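Local coordinates for cupin domain protein (Microcystis aeruginosa DIANCHI905, PDB 5ZBF), which is a cupin-superfamily isomerase that binds iron(II) and 4-hydroxyphenylpyruvate and probably acts in the biosynthesis of the Choi moiety of aeruginosins, at residues Ile11-Asn14 / Pro15-Leu19; Val21-Gln25 / Asp26-Gln30; Ser32-Ala35 / Pro36-Leu40. All coordinates share one frame; numbering follows the deposited sequence. Where two conformers were deposited one is given.

Contact 1. Residues Ile11-Asn14 / Pro15-Leu19; sequences IKLN and PHVEL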
loop_
_atom_site.group_PDB
_atom_site.type_symbol
_atom_site.label_atom_id
_atom_site.label_comp_id
_atom_site.label_asym_id
_atom_site.label_seq_id
_atom_site.Cartn_x
_atom_site.Cartn_y
_atom_site.Cartn_z
ATOM N N ILE A 11 -11.014 4.153 12.633
ATOM C CA ILE A 11 -10.648 3.729 13.979
ATOM C C ILE A 11 -9.599 4.666 14.582
ATOM O O ILE A 11 -8.754 5.185 13.861
ATOM C CB ILE A 11 -10.153 2.260 13.936
ATOM C CG1 ILE A 11 -11.315 1.314 14.262
ATOM C CG2 ILE A 11 -9.001 1.995 14.892
ATOM C CD1 ILE A 11 -11.810 0.540 13.066
ATOM N N LYS A 12 -9.652 4.855 15.901
ATOM C CA LYS A 12 -8.602 5.567 16.586
ATOM C C LYS A 12 -7.944 4.562 17.509
ATOM O O LYS A 12 -8.581 4.002 18.368
ATOM C CB LYS A 12 -9.141 6.755 17.359
ATOM C CG LYS A 12 -8.033 7.623 17.924
ATOM C CD LYS A 12 -8.544 8.981 18.360
ATOM C CE LYS A 12 -7.392 9.863 18.805
ATOM N NZ LYS A 12 -7.843 10.942 19.716
ATOM N N LEU A 13 -6.665 4.311 17.253
ATOM C CA LEU A 13 -6.015 3.165 17.864
ATOM C C LEU A 13 -5.519 3.549 19.227
ATOM O O LEU A 13 -5.540 2.745 20.160
ATOM C CB LEU A 13 -4.868 2.679 16.980
ATOM C CG LEU A 13 -4.546 1.190 17.040
ATOM C CD1 LEU A 13 -5.797 0.340 16.849
ATOM C CD2 LEU A 13 -3.488 0.851 16.001
ATOM N N ASN A 14 -5.056 4.783 19.333
ATOM C CA ASN A 14 -4.640 5.348 20.597
ATOM C C ASN A 14 -4.598 6.843 20.313
ATOM O O ASN A 14 -4.969 7.264 19.195
ATOM C CB ASN A 14 -3.275 4.771 21.024
ATOM C CG ASN A 14 -2.209 4.894 19.938
ATOM O OD1 ASN A 14 -1.790 5.996 19.582
ATOM N ND2 ASN A 14 -1.747 3.753 19.422
ATOM N N PRO A 15 -4.157 7.651 21.284
ATOM C CA PRO A 15 -4.190 9.081 21.027
ATOM C C PRO A 15 -3.326 9.519 19.852
ATOM O O PRO A 15 -3.532 10.618 19.342
ATOM C CB PRO A 15 -3.680 9.687 22.339
ATOM C CG PRO A 15 -4.009 8.666 23.371
ATOM C CD PRO A 15 -3.767 7.358 22.674
ATOM N N HIS A 16 -2.389 8.673 19.410
ATOM C CA HIS A 16 -1.530 9.032 18.288
ATOM C C HIS A 16 -1.891 8.527 16.918
ATOM O O HIS A 16 -1.372 9.063 15.942
ATOM C CB HIS A 16 -0.102 8.570 18.530
ATOM C CG HIS A 16 0.567 9.316 19.620
ATOM N ND1 HIS A 16 1.499 8.744 20.448
ATOM C CD2 HIS A 16 0.436 10.601 20.016
ATOM C CE1 HIS A 16 1.931 9.654 21.294
ATOM N NE2 HIS A 16 1.299 10.786 21.056
ATOM N N VAL A 17 -2.717 7.493 16.826
ATOM C CA VAL A 17 -2.906 6.803 15.547
ATOM C C VAL A 17 -4.368 6.750 15.128
ATOM O O VAL A 17 -5.217 6.231 15.844
ATOM C CB VAL A 17 -2.366 5.356 15.595
ATOM C CG1 VAL A 17 -2.569 4.664 14.252
ATOM C CG2 VAL A 17 -0.896 5.345 15.980
ATOM N N GLU A 18 -4.651 7.289 13.948
ATOM C CA GLU A 18 -5.958 7.161 13.338
ATOM C C GLU A 18 -5.819 6.356 12.062
ATOM O O GLU A 18 -4.855 6.550 11.299
ATOM C CB GLU A 18 -6.529 8.538 13.055
ATOM C CG GLU A 18 -6.868 9.266 14.341
ATOM C CD GLU A 18 -7.231 10.708 14.118
ATOM O OE1 GLU A 18 -6.610 11.364 13.253
ATOM O OE2 GLU A 18 -8.123 11.185 14.823
ATOM N N LEU A 19 -6.763 5.443 11.852
ATOM C CA LEU A 19 -6.726 4.530 10.718
ATOM C C LEU A 19 -8.039 4.551 9.940
ATOM O O LEU A 19 -9.109 4.775 10.517
ATOM C CB LEU A 19 -6.479 3.101 11.193
ATOM C CG LEU A 19 -5.226 2.775 12.021
ATOM C CD1 LEU A 19 -5.261 1.314 12.431
ATOM C CD2 LEU A 19 -3.946 3.058 11.255
HETATM O O HOH W 1 -5.326 12.017 20.581
#

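Contact 2. Residues Val21-Gln25 / Asp26-Gln30; sequences VFQCQ and DTIFQ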
loop_
_atom_site.group_PDB
_atom_site.type_symbol
_atom_site.label_atom_id
_atom_site.label_comp_id
_atom_site.label_asym_id
_atom_site.label_seq_id
_atom_site.Cartn_x
_atom_site.Cartn_y
_atom_site.Cartn_z
ATOM N N VAL A 21 -9.641 1.643 7.771
ATOM C CA VAL A 21 -9.373 0.208 7.666
ATOM C C VAL A 21 -10.261 -0.411 6.585
ATOM O O VAL A 21 -11.489 -0.316 6.647
ATOM C CB VAL A 21 -9.620 -0.513 9.004
ATOM C CG1 VAL A 21 -9.355 -2.000 8.836
ATOM C CG2 VAL A 21 -8.735 0.077 10.098
ATOM N N PHE A 22 -9.628 -1.037 5.597
ATOM C CA PHE A 22 -10.337 -1.620 4.475
ATOM C C PHE A 22 -10.109 -3.134 4.452
ATOM O O PHE A 22 -8.964 -3.594 4.498
ATOM C CB PHE A 22 -9.809 -1.107 3.144
ATOM C CG PHE A 22 -9.824 0.392 2.943
ATOM C CD1 PHE A 22 -10.704 0.971 2.034
ATOM C CD2 PHE A 22 -8.877 1.206 3.545
ATOM C CE1 PHE A 22 -10.667 2.329 1.776
ATOM C CE2 PHE A 22 -8.835 2.568 3.285
ATOM C CZ PHE A 22 -9.732 3.130 2.402
ATOM N N GLN A 23 -11.183 -3.898 4.306
ATOM C CA GLN A 23 -11.078 -5.354 4.226
ATOM C C GLN A 23 -10.964 -5.758 2.767
ATOM O O GLN A 23 -11.787 -5.345 1.965
ATOM C CB GLN A 23 -12.304 -6.015 4.854
ATOM C CG GLN A 23 -12.139 -7.509 5.109
ATOM C CD GLN A 23 -11.140 -7.806 6.217
ATOM O OE1 GLN A 23 -11.230 -7.251 7.317
ATOM N NE2 GLN A 23 -10.184 -8.688 5.934
ATOM N N CYS A 24 -9.945 -6.558 2.441
ATOM C CA CYS A 24 -9.736 -7.088 1.090
ATOM C C CYS A 24 -9.576 -8.619 1.184
ATOM O O CYS A 24 -8.468 -9.160 1.112
ATOM C CB CYS A 24 -8.498 -6.457 0.455
ATOM S SG CYS A 24 -8.565 -4.663 0.311
ATOM N N GLN A 25 -10.707 -9.295 1.356
ATOM C CA GLN A 25 -10.744 -10.713 1.709
ATOM C C GLN A 25 -9.827 -10.993 2.906
ATOM O O GLN A 25 -10.117 -10.519 3.998
ATOM C CB GLN A 25 -10.461 -11.592 0.489
ATOM C CG GLN A 25 -11.649 -11.629 -0.456
ATOM C CD GLN A 25 -11.440 -12.514 -1.677
ATOM O OE1 GLN A 25 -10.483 -13.286 -1.760
ATOM N NE2 GLN A 25 -12.343 -12.398 -2.634
ATOM N N ASP A 26 -8.721 -11.715 2.721
ATOM C CA ASP A 26 -7.881 -12.092 3.866
ATOM C C ASP A 26 -6.746 -11.106 4.133
ATOM O O ASP A 26 -5.899 -11.348 5.001
ATOM C CB ASP A 26 -7.334 -13.512 3.695
ATOM C CG ASP A 26 -8.424 -14.560 3.701
ATOM O OD1 ASP A 26 -9.444 -14.374 4.401
ATOM O OD2 ASP A 26 -8.258 -15.580 3.007
ATOM N N THR A 27 -6.737 -9.996 3.396
ATOM C CA THR A 27 -5.789 -8.923 3.615
ATOM C C THR A 27 -6.527 -7.696 4.152
ATOM O O THR A 27 -7.602 -7.343 3.666
ATOM C CB THR A 27 -5.094 -8.547 2.295
ATOM O OG1 THR A 27 -4.542 -9.724 1.704
ATOM C CG2 THR A 27 -3.993 -7.516 2.514
ATOM N N ILE A 28 -5.951 -7.073 5.171
ATOM C CA ILE A 28 -6.402 -5.772 5.644
ATOM C C ILE A 28 -5.460 -4.701 5.105
ATOM O O ILE A 28 -4.239 -4.802 5.258
ATOM C CB ILE A 28 -6.407 -5.718 7.183
ATOM C CG1 ILE A 28 -7.417 -6.717 7.752
ATOM C CG2 ILE A 28 -6.717 -4.311 7.670
ATOM C CD1 ILE A 28 -7.078 -7.169 9.155
ATOM N N PHE A 29 -6.032 -3.686 4.468
ATOM C CA PHE A 29 -5.288 -2.516 4.034
ATOM C C PHE A 29 -5.746 -1.356 4.898
ATOM O O PHE A 29 -6.952 -1.166 5.085
ATOM C CB PHE A 29 -5.577 -2.218 2.556
ATOM C CG PHE A 29 -4.931 -0.953 2.044
ATOM C CD1 PHE A 29 -3.713 -0.998 1.379
ATOM C CD2 PHE A 29 -5.531 0.292 2.237
ATOM C CE1 PHE A 29 -3.105 0.161 0.922
ATOM C CE2 PHE A 29 -4.924 1.452 1.796
ATOM C CZ PHE A 29 -3.720 1.389 1.107
ATOM N N GLN A 30 -4.807 -0.577 5.412
ATOM C CA GLN A 30 -5.173 0.622 6.162
ATOM C C GLN A 30 -4.384 1.855 5.775
ATOM O O GLN A 30 -3.194 1.785 5.507
ATOM C CB GLN A 30 -5.076 0.372 7.675
ATOM C CG GLN A 30 -3.695 -0.015 8.162
ATOM C CD GLN A 30 -3.695 -0.619 9.566
ATOM O OE1 GLN A 30 -4.646 -1.275 9.971
ATOM N NE2 GLN A 30 -2.615 -0.412 10.293
HETATM O O HOH W 2 -6.075 -9.597 -0.471
#

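Contact 3. Residues Ser32-Ala35 / Pro36-Leu40; sequences SVIA and PNAKL. With ENO (3-(4-hydroxy-phenyl)pyruvic acid), chain B.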
loop_
_atom_site.group_PDB
_atom_site.type_symbol
_atom_site.label_atom_id
_atom_site.label_comp_id
_atom_site.label_asym_id
_atom_site.label_seq_id
_atom_site.Cartn_x
_atom_site.Cartn_y
_atom_site.Cartn_z
ATOM N N SER A 32 -3.086 5.303 7.387
ATOM C CA SER A 32 -2.703 5.719 8.742
ATOM C C SER A 32 -2.393 7.204 8.815
ATOM O O SER A 32 -1.820 7.762 7.885
ATOM C CB SER A 32 -1.435 4.975 9.172
ATOM O OG SER A 32 -1.701 3.619 9.476
ATOM N N VAL A 33 -2.743 7.827 9.939
ATOM C CA VAL A 33 -2.280 9.156 10.266
ATOM C C VAL A 33 -1.694 9.052 11.675
ATOM O O VAL A 33 -2.423 8.780 12.644
ATOM C CB VAL A 33 -3.395 10.216 10.234
ATOM C CG1 VAL A 33 -2.804 11.591 10.514
ATOM C CG2 VAL A 33 -4.120 10.193 8.888
ATOM N N ILE A 34 -0.386 9.254 11.769
ATOM C CA ILE A 34 0.336 9.221 13.040
ATOM C C ILE A 34 0.683 10.650 13.468
ATOM O O ILE A 34 1.291 11.418 12.714
ATOM C CB ILE A 34 1.610 8.355 12.960
ATOM C CG1 ILE A 34 1.244 6.892 12.658
ATOM C CG2 ILE A 34 2.424 8.453 14.249
ATOM C CD1 ILE A 34 2.435 5.968 12.547
ATOM N N ALA A 35 0.317 10.992 14.705
ATOM C CA ALA A 35 0.468 12.353 15.203
ATOM C C ALA A 35 1.921 12.835 15.213
ATOM O O ALA A 35 2.847 12.032 15.355
ATOM C CB ALA A 35 -0.109 12.453 16.607
ATOM N N PRO A 36 2.125 14.157 15.099
ATOM C CA PRO A 36 3.448 14.730 15.288
ATOM C C PRO A 36 4.149 14.188 16.533
ATOM O O PRO A 36 3.523 14.024 17.588
ATOM C CB PRO A 36 3.155 16.230 15.421
ATOM C CG PRO A 36 1.930 16.435 14.600
ATOM C CD PRO A 36 1.115 15.193 14.798
ATOM N N ASN A 37 5.425 13.861 16.375
ATOM C CA ASN A 37 6.298 13.447 17.465
ATOM C C ASN A 37 5.873 12.172 18.217
ATOM O O ASN A 37 6.404 11.889 19.280
ATOM C CB ASN A 37 6.474 14.608 18.447
ATOM C CG ASN A 37 6.927 15.893 17.763
ATOM O OD1 ASN A 37 8.082 16.022 17.352
ATOM N ND2 ASN A 37 6.016 16.844 17.634
ATOM N N ALA A 38 4.951 11.399 17.653
ATOM C CA ALA A 38 4.428 10.213 18.321
ATOM C C ALA A 38 5.499 9.153 18.569
ATOM O O ALA A 38 6.332 8.897 17.703
ATOM C CB ALA A 38 3.299 9.607 17.509
ATOM N N LYS A 39 5.456 8.563 19.768
ATOM C CA LYS A 39 6.117 7.297 20.067
ATOM C C LYS A 39 5.080 6.191 20.067
ATOM O O LYS A 39 4.089 6.265 20.795
ATOM C CB LYS A 39 6.788 7.325 21.440
ATOM C CG LYS A 39 8.009 8.215 21.516
ATOM C CD LYS A 39 8.481 8.417 22.940
ATOM C CE LYS A 39 8.859 7.120 23.619
ATOM N NZ LYS A 39 9.478 7.388 24.942
ATOM N N LEU A 40 5.316 5.162 19.257
ATOM C CA LEU A 40 4.431 4.006 19.170
ATOM C C LEU A 40 5.140 2.807 19.789
ATOM O O LEU A 40 6.147 2.339 19.254
ATOM C CB LEU A 40 4.093 3.688 17.710
ATOM C CG LEU A 40 2.829 4.249 17.073
ATOM C CD1 LEU A 40 2.476 5.629 17.597
ATOM C CD2 LEU A 40 2.925 4.243 15.561
HETATM O O4 ENO B . 2.134 -1.854 13.185
HETATM C C9 ENO B . 0.306 0.941 15.962
HETATM C C8 ENO B . 0.466 1.026 17.346
HETATM C C7 ENO B . 1.634 0.556 17.950
HETATM C C6 ENO B . 2.641 0.004 17.162
HETATM C C5 ENO B . 2.480 -0.080 15.779
HETATM C C4 ENO B . 1.316 0.388 15.172
HETATM O O3 ENO B . 1.795 0.633 19.302
HETATM C C3 ENO B . 1.163 0.274 13.667
HETATM C C2 ENO B . 1.093 -1.206 13.323
HETATM C C1 ENO B . -0.203 -1.878 13.186
HETATM O O2 ENO B . -1.262 -1.216 13.025
HETATM O O1 ENO B . -0.217 -3.130 13.238
#

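Contact 1. Residues Ile11-Asn14 / Pro15-Leu19
Asn14 folds its carboxamide over the turn that it opens, and OD1 accepts the backbone N-H of His16 at 2.7 Å, in the amide plane and on a lone pair. This is an Asx turn, set by a chi1 of 52° that places CG between the residue's own N and carbonyl carbon; ND2 is left beside Val17 CG2. It reinforces the type I turn from Asn14 to Val17, whose own closing bond is the weaker one: Val17 N stands 3.3 Å from Asn14 O, well above the carbonyl plane. Leu13 N meets Val17 O at 2.8 Å, and Ile11 and Leu19 exchange two nearly straight bonds. On the face of Lys12 and Glu18, the extended Lys12 chain runs on toward the turn; NZ gives a hydrogen bond to a water (2.9 Å) that in turn donates to Pro15 O (2.6 Å). Leu13 CB lies 3.9 Å from Val17 CB, and Leu13 CD2 is 4.0 Å from Leu19 CD1; Leu13 also lines the 4-hydroxyphenylpyruvate pocket. Strand 9-14 is the edge strand of its sheet within this chain; strand 17-24 pairs along its other edge with strand 27-34, where Leu19 packs on Ser32, while Val17 touches Leu40 of strand 39-43.

Contact 2. Residues Val21-Gln25 / Asp26-Gln30
Phe22 leans along Phe29 across a hydrogen-bonded antiparallel pair, both side chains pointing the same way. Its CB lies 3.5 Å from Phe29 O, the oxygen that also accepts Phe22 N-H at 2.7 Å. A chi1 of -57° keeps CG beside the backbone N, and the ring therefore starts next to this same oxygen, which sits at the ring edge near CD2 (3.4 Å). CD2 then meets Phe29 CD2 at 3.7 Å, and CE2 is slightly farther from that atom. The rings form an offset edge-to-face pair, the edge of Phe29 toward the face of Phe22, with planes at 69°. On the opposite face of the hairpin, Val21 CG1 touches Ile28 CG2 at 3.7 Å. Gln23 bends at chi2 and its NE2 donates to Gln25 O (2.7 Å), bracing the type II' turn from Cys24 to Thr27, in which Gln25 has a positive phi. A water joins Cys24 O to Thr27 OG1, which also bonds Arg101. Strand 27-34 continues the pairing with strand 94-101, where Gln30 NE2 bonds Asp98 as well as the bound 4-hydroxyphenylpyruvate; Phe29 meets the rings of Phe97 and Phe160, and Cys24 packs on Ile158 of strand 156-161.

Contact 3. Residues Ser32-Ala35 / Pro36-Leu40
Leu40 is held away from the staggered positions at both torsions (chi1 -94°, chi2 34°), lodged between Ile34 and the aromatic ring of the bound 4-hydroxyphenylpyruvate. Its CG stands over the face of that ring, 4.0 Å from ligand C7, and CB lies above the neighbouring C6 and C7. CD2, also over the ring, meets Ile34 CD1 at 3.5 Å, a close apolar touch. Ile34 divides its two branches: with CG1 beside the backbone N (chi1 -63°), CD1 extends to Leu40, while CG2, beside the carbonyl carbon, rests on Ala38 CB at 3.6 Å. With an alanine at the position of Leu40, Ile34 CD1 would probably lose its partner and be free to shift, and a gap would be likely to open over the ligand ring. The chain reverses through a type II turn from Ala35 to Ala38, with Pro36 and Asn37 at its corners and Asn37 at positive phi. One backbone bond closes it, Ala38 N to Ala35 O at 3.2 Å, the donor well above the carbonyl plane; Asn88 ND2 also bonds that oxygen. In the cupin beta-barrel this turn carries the chain from strand 27-34 of one sheet into strand 39-43 of the facing one, so the two strands do not pair with each other. The second leads on to His43 and His45, ligands of the iron(II) ion together with Gln49 and His84, and Glu41 O bonds the same organic ligand. Ala38 CB, besides touching Ile34, lies 3.3 Å from Ala35 O. Around the turn, His16 packs on Ala35, Ala38 and Leu40, and Pro36 lies against Pro93.

Overall arrangement
The three contacts follow one another along the chain as successive reversals. Contacts 1 and 3 lie at the same end of the fold, their centres about 9 Å apart: His16 O accepts Ala35 N, a probable hydrogen bond of 2.8 Å, and His16 CG rests 3.5 Å from Ala38 CB. Contact 2 turns at the far end of the shared strands, its centre about 17 Å from that of contact 1 and 21 Å from that of contact 3, although Leu19 CD1 comes within 3.6 Å of Gln30 OE1. Each contributes one residue to the 4-hydroxyphenylpyruvate pocket: Leu13, Gln30 and Leu40, whose side chains stand about 8, 7 and 8 Å from the iron(II) ion.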